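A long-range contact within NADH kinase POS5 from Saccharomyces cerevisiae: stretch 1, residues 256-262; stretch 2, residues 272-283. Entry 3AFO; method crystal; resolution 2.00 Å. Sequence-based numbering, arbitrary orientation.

Stretch 1 (256-262) VPAILMT
Stretch 2 (272-283) RPLILPHSSHIR

Two neighbouring strands of NADH kinase POS5, running through I259-T262 and L274-L276, lie antiparallel, their N-to-C directions 148° apart and their axes 4.5 Å apart at closest approach; with the flanking residues they bury 670 Å². Extended backbones (I259 phi/psi -120/130, L260 -88/137, M261 -118/110; L274 -110/147, I275 -118/117, L276 -110/155) set the register I259 opposite L276, L260 opposite I275 and M261 opposite L274, with CA-CA distances of 5.1, 4.8 and 5.1 Å. The first and last pairs are hydrogen-bonded, each through two nearly straight bonds: I259 N to L276 O, 2.9 Å, and L276 N to I259 O, 2.8 Å; M261 N to L274 O and L274 N to M261 O, both 3.0 Å. L260 and I275 form the non-hydrogen-bonded pair between them. Beyond I259, A258 CA lies 3.2 Å from L276 O, a CA-H...O contact.

I259 and M261 cover the most surface, and their side chains share one face of the sheet with L274 and L276. I259 (chi1 m, chi2 t) sets CG2 3.8 Å from I282 CD1, while its CD1 reaches the turn from P277 to S280, 3.9 Å from P277 O. M261 (t, t, m) extends its thioether chain over the same face: CE lies 3.8 Å from L276 CD1 and 3.9 Å from I282 CG2, and SD lies 4.1 Å from L274 CD1. L274 and L276 are both m, t; I282 is also m, t and points toward the first stretch, so its two methyl ends meet both large residues. The contacts among the side chains of I259, M261, L274, L276 and I282 are apolar, suited to a buried setting.

On the other face L260 (m, p) meets I275 (m, m), whose end bends nearer the first strand: L260 CG to I275 CD1 is 3.8 Å, and I275 CG2 lies 3.7 Å from A258 CB.

The turn, of type I, brings the chain back toward I259. S280 N and S280 OG (chi1 m) both donate to P277 O, at 3.1 and 2.9 Å. H278 (chi1 p, chi2 99°) covers P257, with CB of H278 3.9 Å from CB of P257, and one water links their backbones, donating to P257 O at 2.5 Å and accepting from H278 N at 2.8 Å. At the other end a second water lies 2.9 Å from T262 OG1 (chi1 m), hydrogen-bonded to it, and donates to L274 O, also at 2.9 Å.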

# COMPACT_ATOMS: atom_id res chain seq x y z
N VAL A 256 -2.78 -14.36 -17.65
CA VAL A 256 -2.53 -15.14 -16.44
C VAL A 256 -3.84 -15.80 -16.03
O VAL A 256 -4.87 -15.12 -15.96
CB VAL A 256 -2.02 -14.22 -15.27
CG1 VAL A 256 -1.95 -15.00 -13.94
CG2 VAL A 256 -0.66 -13.62 -15.61
N PRO A 257 -3.82 -17.13 -15.79
CA PRO A 257 -5.02 -17.74 -15.22
C PRO A 257 -5.02 -17.60 -13.70
O PRO A 257 -4.24 -18.25 -13.02
CB PRO A 257 -4.90 -19.23 -15.63
CG PRO A 257 -3.54 -19.41 -16.23
CD PRO A 257 -2.76 -18.13 -16.03
N ALA A 258 -5.89 -16.74 -13.19
CA ALA A 258 -5.96 -16.45 -11.75
C ALA A 258 -7.28 -15.79 -11.43
O ALA A 258 -7.96 -15.29 -12.33
CB ALA A 258 -4.82 -15.51 -11.36
N ILE A 259 -7.64 -15.81 -10.15
CA ILE A 259 -8.75 -15.04 -9.64
C ILE A 259 -8.16 -14.12 -8.59
O ILE A 259 -7.42 -14.58 -7.71
CB ILE A 259 -9.82 -15.93 -8.95
CG1 ILE A 259 -10.35 -16.99 -9.94
CG2 ILE A 259 -10.96 -15.05 -8.36
CD1 ILE A 259 -11.29 -18.04 -9.31
N LEU A 260 -8.47 -12.83 -8.68
CA LEU A 260 -8.04 -11.87 -7.66
C LEU A 260 -9.04 -11.82 -6.53
O LEU A 260 -10.25 -11.79 -6.78
CB LEU A 260 -7.87 -10.46 -8.25
CG LEU A 260 -6.65 -10.19 -9.14
CD1 LEU A 260 -6.84 -10.73 -10.57
CD2 LEU A 260 -6.34 -8.70 -9.19
N MET A 261 -8.55 -11.80 -5.30
CA MET A 261 -9.37 -11.50 -4.13
C MET A 261 -8.81 -10.24 -3.48
O MET A 261 -7.72 -10.27 -2.90
CB MET A 261 -9.37 -12.66 -3.14
CG MET A 261 -10.21 -12.39 -1.88
SD MET A 261 -10.23 -13.83 -0.79
CE MET A 261 -11.27 -14.96 -1.74
N THR A 262 -9.55 -9.14 -3.56
CA THR A 262 -9.03 -7.84 -3.10
C THR A 262 -9.99 -7.21 -2.11
O THR A 262 -11.16 -7.00 -2.44
CB THR A 262 -8.83 -6.86 -4.30
OG1 THR A 262 -8.00 -7.48 -5.30
CG2 THR A 262 -8.20 -5.52 -3.85
N ARG A 272 -3.54 -8.28 2.83
CA ARG A 272 -2.82 -8.04 1.59
C ARG A 272 -3.62 -8.72 0.47
O ARG A 272 -4.09 -9.83 0.67
CB ARG A 272 -1.41 -8.67 1.68
CG ARG A 272 -0.44 -8.33 0.52
CD ARG A 272 -0.05 -6.84 0.51
NE ARG A 272 0.73 -6.42 1.68
CZ ARG A 272 2.07 -6.51 1.77
NH1 ARG A 272 2.77 -7.02 0.77
NH2 ARG A 272 2.70 -6.09 2.86
N PRO A 273 -3.76 -8.07 -0.70
CA PRO A 273 -4.53 -8.70 -1.79
C PRO A 273 -3.98 -10.08 -2.15
O PRO A 273 -2.77 -10.31 -2.09
CB PRO A 273 -4.35 -7.72 -2.96
CG PRO A 273 -4.08 -6.40 -2.31
CD PRO A 273 -3.23 -6.75 -1.10
N LEU A 274 -4.88 -11.01 -2.49
CA LEU A 274 -4.50 -12.39 -2.82
C LEU A 274 -4.69 -12.69 -4.30
O LEU A 274 -5.62 -12.17 -4.93
CB LEU A 274 -5.36 -13.40 -2.02
CG LEU A 274 -5.32 -13.40 -0.49
CD1 LEU A 274 -6.25 -14.51 0.04
CD2 LEU A 274 -3.88 -13.54 0.08
N ILE A 275 -3.81 -13.53 -4.84
CA ILE A 275 -3.95 -14.02 -6.21
C ILE A 275 -4.12 -15.53 -6.12
O ILE A 275 -3.24 -16.25 -5.63
CB ILE A 275 -2.72 -13.67 -7.09
CG1 ILE A 275 -2.33 -12.17 -7.01
CG2 ILE A 275 -2.94 -14.15 -8.54
CD1 ILE A 275 -3.31 -11.20 -7.66
N LEU A 276 -5.28 -16.01 -6.56
CA LEU A 276 -5.67 -17.41 -6.40
C LEU A 276 -5.64 -18.13 -7.74
O LEU A 276 -5.77 -17.48 -8.77
CB LEU A 276 -7.07 -17.49 -5.77
CG LEU A 276 -7.34 -16.65 -4.52
CD1 LEU A 276 -8.83 -16.75 -4.12
CD2 LEU A 276 -6.45 -17.08 -3.35
N PRO A 277 -5.47 -19.47 -7.73
CA PRO A 277 -5.53 -20.29 -8.93
C PRO A 277 -6.87 -20.16 -9.63
O PRO A 277 -7.90 -19.99 -8.97
CB PRO A 277 -5.42 -21.72 -8.38
CG PRO A 277 -4.79 -21.58 -7.09
CD PRO A 277 -5.28 -20.31 -6.53
N HIS A 278 -6.87 -20.27 -10.96
CA HIS A 278 -8.12 -20.22 -11.72
C HIS A 278 -9.06 -21.37 -11.34
O HIS A 278 -10.27 -21.26 -11.49
CB HIS A 278 -7.84 -20.21 -13.23
CG HIS A 278 -7.57 -21.56 -13.80
ND1 HIS A 278 -8.53 -22.31 -14.45
CD2 HIS A 278 -6.45 -22.32 -13.78
CE1 HIS A 278 -8.01 -23.47 -14.82
NE2 HIS A 278 -6.75 -23.50 -14.43
N SER A 279 -8.48 -22.44 -10.80
CA SER A 279 -9.20 -23.65 -10.38
C SER A 279 -9.92 -23.52 -9.04
O SER A 279 -10.66 -24.44 -8.64
CB SER A 279 -8.21 -24.82 -10.33
OG SER A 279 -7.10 -24.51 -9.47
N SER A 280 -9.73 -22.40 -8.34
CA SER A 280 -10.25 -22.19 -6.98
C SER A 280 -11.77 -22.21 -6.87
O SER A 280 -12.47 -21.83 -7.79
CB SER A 280 -9.77 -20.84 -6.44
OG SER A 280 -8.38 -20.85 -6.25
N HIS A 281 -12.25 -22.65 -5.71
CA HIS A 281 -13.66 -22.65 -5.36
C HIS A 281 -13.79 -21.67 -4.20
O HIS A 281 -13.18 -21.86 -3.14
CB HIS A 281 -14.07 -24.07 -4.94
CG HIS A 281 -15.49 -24.20 -4.47
ND1 HIS A 281 -15.86 -23.97 -3.16
CD2 HIS A 281 -16.62 -24.53 -5.13
CE1 HIS A 281 -17.16 -24.16 -3.04
NE2 HIS A 281 -17.65 -24.50 -4.22
N ILE A 282 -14.54 -20.61 -4.41
CA ILE A 282 -14.64 -19.54 -3.42
C ILE A 282 -16.07 -19.45 -2.94
O ILE A 282 -17.00 -19.39 -3.75
CB ILE A 282 -14.20 -18.17 -4.00
CG1 ILE A 282 -12.77 -18.26 -4.56
CG2 ILE A 282 -14.31 -17.07 -2.91
CD1 ILE A 282 -12.31 -17.06 -5.40
N ARG A 283 -16.23 -19.47 -1.62
CA ARG A 283 -17.53 -19.25 -1.01
C ARG A 283 -17.42 -18.11 -0.02
O ARG A 283 -16.50 -18.10 0.82
CB ARG A 283 -18.04 -20.53 -0.32
CG ARG A 283 -19.37 -20.36 0.43
CD ARG A 283 -19.89 -21.70 0.95
NE ARG A 283 -19.05 -22.26 2.01
CZ ARG A 283 -19.33 -22.20 3.31
NH1 ARG A 283 -20.43 -21.58 3.72
NH2 ARG A 283 -18.52 -22.75 4.19
O HOH W 1 -4.28 -20.57 -11.98
O HOH W 2 -5.82 -9.35 -5.57